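Local coordinates for Mll7089 protein (PDB 2OZ8) that is of unknown function but may be a magnesium-dependent hydro-lyase, as a putative mandelate racemase-type member of the enolase superfamily, at residues Asp147-Val150 and Ser151-His155; Ser203-Ala206 and Leu207-Val211. All coordinates share one frame; numbering follows the deposited sequence.

Interaction 1. Residues Asp147-Val150 and Ser151-His155; sequences DAFV and SLFSH
Phe149 and Phe153, one turn apart on the barrel helix 146-158, form an edge-to-face aromatic pair, a local i, i+4 contact along a single helix. The edge of Phe153 is turned toward the face of Phe149: CD2 of Phe153 lies over the centre of the Phe149 ring, 3.7 Å above its plane. The closest atoms are Phe149 CE1 and Phe153 CE2 at 3.5 Å, while the ring centroids are 5.0 Å apart and the planes meet at 62°, so the pair is a tilted T rather than a parallel stack. Different first torsions bring the rings together: Phe149 has CG anti to the backbone N (chi1 176°), whereas Phe153 has CG beside its N (chi1 -74°). Leu152 CD2 lies over one face of Phe153, adding an aliphatic lid from the same helix. This helix links strands 132-138 and 163-167 in a beta-alpha-beta crossover of the TIM-like barrel, and both rings belong to its buried side. Phe149 touches Ile166 of the following strand and Leu182 and Leu183 of helix 173-184, and Phe153 shares Ile166 and Leu183. With an alanine here in place of the Phe149 ring, the edge of Phe153 would probably lose its aromatic partner and a gap open toward Leu182. Beneath the rings, Phe153 N donates to Phe149 O at 2.9 Å. The next carbonyl is gripped twice: Val150 O accepts from Ser154 N at 2.7 Å and from Ser154 OG at 2.6 Å, the two donors coming from opposite faces of the carbonyl plane. The Ser154 hydroxyl can turn back in this way because OG lies between its own N and carbonyl carbon, satisfying the side chain within the helix.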
ATOM      1  N   ASP A 147     -30.490   7.606 -40.415  1.00 54.58           N
ATOM      2  CA  ASP A 147     -31.111   6.602 -41.282  1.00 54.57           C
ATOM      3  C   ASP A 147     -30.283   5.350 -41.467  1.00 52.18           C
ATOM      4  O   ASP A 147     -30.833   4.249 -41.412  1.00 53.02           O
ATOM      5  CB  ASP A 147     -31.505   7.127 -42.673  1.00 55.93           C
ATOM      6  CG  ASP A 147     -32.070   5.999 -43.565  1.00 61.82           C
ATOM      7  OD1 ASP A 147     -33.237   5.613 -43.306  1.00 68.55           O
ATOM      8  OD2 ASP A 147     -31.353   5.444 -44.468  1.00 65.85           O
ATOM      9  N   ALA A 148     -28.990   5.501 -41.732  1.00 49.48           N
ATOM     10  CA  ALA A 148     -28.101   4.322 -41.877  1.00 47.35           C
ATOM     11  C   ALA A 148     -27.982   3.460 -40.596  1.00 46.06           C
ATOM     12  O   ALA A 148     -27.898   2.246 -40.687  1.00 45.73           O
ATOM     13  CB  ALA A 148     -26.748   4.737 -42.358  1.00 46.85           C
ATOM     14  N   PHE A 149     -27.985   4.112 -39.428  1.00 44.40           N
ATOM     15  CA  PHE A 149     -27.941   3.474 -38.130  1.00 43.89           C
ATOM     16  C   PHE A 149     -29.150   2.537 -37.869  1.00 43.67           C
ATOM     17  O   PHE A 149     -28.970   1.352 -37.566  1.00 42.82           O
ATOM     18  CB  PHE A 149     -27.780   4.592 -37.084  1.00 43.85           C
ATOM     19  CG  PHE A 149     -27.814   4.154 -35.643  1.00 42.47           C
ATOM     20  CD1 PHE A 149     -26.615   3.931 -34.936  1.00 45.79           C
ATOM     21  CD2 PHE A 149     -29.017   4.085 -34.952  1.00 41.18           C
ATOM     22  CE1 PHE A 149     -26.624   3.578 -33.547  1.00 41.87           C
ATOM     23  CE2 PHE A 149     -29.060   3.740 -33.602  1.00 41.99           C
ATOM     24  CZ  PHE A 149     -27.858   3.485 -32.885  1.00 43.28           C
ATOM     25  N   VAL A 150     -30.382   3.031 -38.006  1.00 43.88           N
ATOM     26  CA  VAL A 150     -31.539   2.142 -37.724  1.00 43.90           C
ATOM     27  C   VAL A 150     -31.584   1.019 -38.740  1.00 43.23           C
ATOM     28  O   VAL A 150     -31.967  -0.130 -38.448  1.00 42.97           O
ATOM     29  CB  VAL A 150     -32.952   2.860 -37.558  1.00 44.01           C
ATOM     30  CG1 VAL A 150     -32.889   4.262 -37.900  1.00 43.26           C
ATOM     31  CG2 VAL A 150     -34.042   2.151 -38.399  1.00 44.97           C
ATOM     32  N   SER A 151     -31.156   1.367 -39.936  1.00 42.69           N
ATOM     33  CA  SER A 151     -31.139   0.418 -41.000  1.00 42.80           C
ATOM     34  C   SER A 151     -30.214  -0.778 -40.668  1.00 42.08           C
ATOM     35  O   SER A 151     -30.615  -1.942 -40.795  1.00 42.49           O
ATOM     36  CB  SER A 151     -30.771   1.132 -42.289  1.00 42.72           C
ATOM     37  OG  SER A 151     -30.471   0.146 -43.226  1.00 47.22           O
ATOM     38  N   LEU A 152     -28.995  -0.496 -40.195  1.00 41.15           N
ATOM     39  CA  LEU A 152     -28.066  -1.557 -39.768  1.00 39.92           C
ATOM     40  C   LEU A 152     -28.615  -2.326 -38.545  1.00 39.53           C
ATOM     41  O   LEU A 152     -28.652  -3.580 -38.554  1.00 38.62           O
ATOM     42  CB  LEU A 152     -26.700  -0.932 -39.461  1.00 40.31           C
ATOM     43  CG  LEU A 152     -25.522  -1.864 -39.146  1.00 41.53           C
ATOM     44  CD1 LEU A 152     -24.213  -1.084 -39.339  1.00 39.25           C
ATOM     45  CD2 LEU A 152     -25.603  -2.492 -37.718  1.00 40.32           C
ATOM     46  N   PHE A 153     -29.066  -1.591 -37.510  1.00 38.46           N
ATOM     47  CA  PHE A 153     -29.480  -2.264 -36.280  1.00 39.07           C
ATOM     48  C   PHE A 153     -30.797  -3.003 -36.411  1.00 40.02           C
ATOM     49  O   PHE A 153     -30.940  -4.068 -35.849  1.00 40.06           O
ATOM     50  CB  PHE A 153     -29.385  -1.388 -35.016  1.00 38.45           C
ATOM     51  CG  PHE A 153     -27.961  -1.170 -34.549  1.00 36.83           C
ATOM     52  CD1 PHE A 153     -27.235  -2.193 -33.973  1.00 39.36           C
ATOM     53  CD2 PHE A 153     -27.353   0.045 -34.695  1.00 38.64           C
ATOM     54  CE1 PHE A 153     -25.929  -2.003 -33.556  1.00 39.10           C
ATOM     55  CE2 PHE A 153     -26.027   0.241 -34.308  1.00 39.96           C
ATOM     56  CZ  PHE A 153     -25.325  -0.776 -33.743  1.00 39.40           C
ATOM     57  N   SER A 154     -31.741  -2.496 -37.203  1.00 41.23           N
ATOM     58  CA  SER A 154     -32.923  -3.312 -37.471  1.00 42.20           C
ATOM     59  C   SER A 154     -32.635  -4.501 -38.443  1.00 42.16           C
ATOM     60  O   SER A 154     -33.205  -5.590 -38.287  1.00 42.20           O
ATOM     61  CB  SER A 154     -34.109  -2.454 -37.896  1.00 42.10           C
ATOM     62  OG  SER A 154     -33.802  -1.842 -39.112  1.00 44.85           O
ATOM     63  N   HIS A 155     -31.729  -4.346 -39.397  1.00 42.04           N
ATOM     64  CA  HIS A 155     -31.231  -5.560 -40.040  1.00 43.31           C
ATOM     65  C   HIS A 155     -30.630  -6.573 -39.033  1.00 43.65           C
ATOM     66  O   HIS A 155     -31.013  -7.750 -39.050  1.00 45.07           O
ATOM     67  CB  HIS A 155     -30.225  -5.287 -41.149  1.00 43.36           C
ATOM     68  CG  HIS A 155     -29.854  -6.524 -41.916  1.00 46.15           C
ATOM     69  ND1 HIS A 155     -28.593  -7.088 -41.875  1.00 46.88           N
ATOM     70  CD2 HIS A 155     -30.600  -7.325 -42.719  1.00 47.64           C
ATOM     71  CE1 HIS A 155     -28.579  -8.167 -42.636  1.00 48.09           C
ATOM     72  NE2 HIS A 155     -29.783  -8.332 -43.160  1.00 47.51           N
TER

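Interaction 2. Residues Ser203-Ala206 and Leu207-Val211; sequences SKEA and LTKLV
Glu205 and Lys209 form an i, i+4 salt bridge on helix 203-215, where Lys209 NZ donates to Glu205 OE2 at 2.7 Å and OE2 accepts with its anti lone pair, directed away from OE1. The lysine chain is extended beyond CG and crosses the glutamate obliquely, so that Lys209 CE packs on Glu205 CG at 3.5 Å. This pair, with Trp201 beside Lys209, is the more solvent-facing side of the contact. Glu205 O is held by two donors, Lys209 N at 3.0 Å, nearly in line with the carbonyl, and Thr208 OG1 at 3.2 Å, at a C=O...OG1 angle of 115°. The buried part is denser. Leu210 N binds Ala206 O at 2.8 Å and Leu210 CG lies 3.3 Å from that same oxygen, while Leu207 packs on Leu238 and Ala241 of helix 232-241. On the side facing the second subunit, Thr208 packs on Thr243 of that subunit, and Lys204 bends at chi2, chi3 and chi4; Lys204 CD passes 4.1 Å from Thr208 CG2, the two side chains crossing at about a right angle. The Lys204 ammonium group is spent elsewhere, on Asp268 and the backbone oxygens of Val242 and Arg239, all of the second subunit. The other oxygen of Glu205, OE1, accepts from Thr202 N just before the helix, the N3-to-N-cap hydrogen bond found in a capping box. With its two oxygens divided between the N-cap amide and a lysine one turn on, the carboxylate is restrained from turning and is likely to be favoured in its ionised form.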
ATOM      1  N   SER A 203     -12.708  10.152 -16.076  1.00 31.74           N
ATOM      2  CA  SER A 203     -13.356   9.198 -15.139  1.00 31.93           C
ATOM      3  C   SER A 203     -14.659   9.640 -14.495  1.00 32.08           C
ATOM      4  O   SER A 203     -15.645   8.872 -14.563  1.00 32.53           O
ATOM      5  CB  SER A 203     -12.404   8.656 -14.071  1.00 32.71           C
ATOM      6  OG  SER A 203     -11.933   9.712 -13.269  1.00 32.97           O
ATOM      7  N   LYS A 204     -14.719  10.844 -13.909  1.00 30.88           N
ATOM      8  CA  LYS A 204     -15.981  11.232 -13.251  1.00 30.64           C
ATOM      9  C   LYS A 204     -17.069  11.579 -14.226  1.00 30.87           C
ATOM     10  O   LYS A 204     -18.245  11.302 -13.976  1.00 32.77           O
ATOM     11  CB  LYS A 204     -15.784  12.298 -12.128  1.00 31.76           C
ATOM     12  CG  LYS A 204     -17.019  12.645 -11.293  1.00 30.24           C
ATOM     13  CD  LYS A 204     -17.702  11.440 -10.672  1.00 28.51           C
ATOM     14  CE  LYS A 204     -16.854  10.801  -9.529  1.00 30.93           C
ATOM     15  NZ  LYS A 204     -16.744  11.606  -8.282  1.00 29.61           N
ATOM     16  N   GLU A 205     -16.690  12.153 -15.364  1.00 31.78           N
ATOM     17  CA  GLU A 205     -17.584  12.333 -16.520  1.00 31.44           C
ATOM     18  C   GLU A 205     -18.162  11.010 -17.030  1.00 31.52           C
ATOM     19  O   GLU A 205     -19.375  10.916 -17.201  1.00 32.33           O
ATOM     20  CB  GLU A 205     -16.843  13.005 -17.662  1.00 31.79           C
ATOM     21  CG  GLU A 205     -17.739  13.256 -18.872  1.00 31.14           C
ATOM     22  CD  GLU A 205     -16.944  13.615 -20.130  1.00 33.62           C
ATOM     23  OE1 GLU A 205     -15.688  13.575 -20.152  1.00 33.09           O
ATOM     24  OE2 GLU A 205     -17.596  13.957 -21.121  1.00 36.63           O
ATOM     25  N   ALA A 206     -17.333   9.976 -17.222  1.00 31.29           N
ATOM     26  CA  ALA A 206     -17.877   8.609 -17.559  1.00 31.37           C
ATOM     27  C   ALA A 206     -18.944   8.186 -16.567  1.00 32.14           C
ATOM     28  O   ALA A 206     -20.053   7.825 -16.948  1.00 32.54           O
ATOM     29  CB  ALA A 206     -16.804   7.575 -17.609  1.00 29.34           C
ATOM     30  N   LEU A 207     -18.617   8.288 -15.281  1.00 32.74           N
ATOM     31  CA  LEU A 207     -19.530   7.863 -14.240  1.00 33.84           C
ATOM     32  C   LEU A 207     -20.860   8.661 -14.176  1.00 33.83           C
ATOM     33  O   LEU A 207     -21.910   8.070 -13.985  1.00 34.40           O
ATOM     34  CB  LEU A 207     -18.801   7.844 -12.895  1.00 33.71           C
ATOM     35  CG  LEU A 207     -19.479   7.342 -11.631  1.00 34.96           C
ATOM     36  CD1 LEU A 207     -20.513   6.232 -11.803  1.00 33.78           C
ATOM     37  CD2 LEU A 207     -18.375   6.896 -10.749  1.00 38.01           C
ATOM     38  N   THR A 208     -20.822   9.976 -14.343  1.00 33.48           N
ATOM     39  CA  THR A 208     -22.076  10.744 -14.343  1.00 33.85           C
ATOM     40  C   THR A 208     -22.893  10.500 -15.596  1.00 34.04           C
ATOM     41  O   THR A 208     -24.100  10.498 -15.546  1.00 34.60           O
ATOM     42  CB  THR A 208     -21.847  12.265 -14.143  1.00 34.07           C
ATOM     43  OG1 THR A 208     -21.154  12.794 -15.267  1.00 33.94           O
ATOM     44  CG2 THR A 208     -20.994  12.521 -12.880  1.00 34.39           C
ATOM     45  N   LYS A 209     -22.233  10.251 -16.718  1.00 34.43           N
ATOM     46  CA  LYS A 209     -22.921   9.809 -17.938  1.00 34.24           C
ATOM     47  C   LYS A 209     -23.550   8.419 -17.815  1.00 34.85           C
ATOM     48  O   LYS A 209     -24.709   8.212 -18.197  1.00 35.59           O
ATOM     49  CB  LYS A 209     -21.984   9.957 -19.146  1.00 33.72           C
ATOM     50  CG  LYS A 209     -21.820  11.461 -19.453  1.00 33.45           C
ATOM     51  CD  LYS A 209     -20.996  11.770 -20.621  1.00 31.66           C
ATOM     52  CE  LYS A 209     -20.757  13.245 -20.667  1.00 31.26           C
ATOM     53  NZ  LYS A 209     -20.131  13.636 -21.958  1.00 29.95           N
ATOM     54  N   LEU A 210     -22.828   7.476 -17.225  1.00 34.48           N
ATOM     55  CA  LEU A 210     -23.424   6.181 -16.922  1.00 35.12           C
ATOM     56  C   LEU A 210     -24.644   6.295 -16.005  1.00 35.78           C
ATOM     57  O   LEU A 210     -25.663   5.592 -16.199  1.00 36.70           O
ATOM     58  CB  LEU A 210     -22.375   5.208 -16.359  1.00 34.78           C
ATOM     59  CG  LEU A 210     -21.321   4.847 -17.429  1.00 33.59           C
ATOM     60  CD1 LEU A 210     -20.090   4.187 -16.847  1.00 27.54           C
ATOM     61  CD2 LEU A 210     -21.961   4.011 -18.550  1.00 31.08           C
ATOM     62  N   VAL A 211     -24.586   7.196 -15.038  1.00 35.77           N
ATOM     63  CA  VAL A 211     -25.751   7.397 -14.159  1.00 35.88           C
ATOM     64  C   VAL A 211     -26.948   7.961 -14.963  1.00 35.95           C
ATOM     65  O   VAL A 211     -28.073   7.445 -14.857  1.00 35.52           O
ATOM     66  CB  VAL A 211     -25.393   8.332 -12.959  1.00 36.85           C
ATOM     67  CG1 VAL A 211     -26.673   8.833 -12.241  1.00 35.55           C
ATOM     68  CG2 VAL A 211     -24.399   7.645 -12.003  1.00 32.84           C
TER

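Overall arrangement
Interaction 1 and interaction 2 lie on separate outer helices of the same barrel, in series along the chain, with centres 27 Å apart and nearest atoms about 16 Å apart. Helix 173-184, between them in sequence, covers the rings of interaction 1, and strands 163-167 and 192-196 are parallel neighbours in the barrel sheet that joins the two units. One principle, side chains paired a turn apart, is met with different chemistry: aromatic and turned to the barrel wall at 147-155, charged at 203-211, on a helix whose Lys204, Leu207 and Thr208 meet the second subunit. Centred about 21 and 26 Å from the chain centre, with no known metal or catalytic residue, both are probably structural.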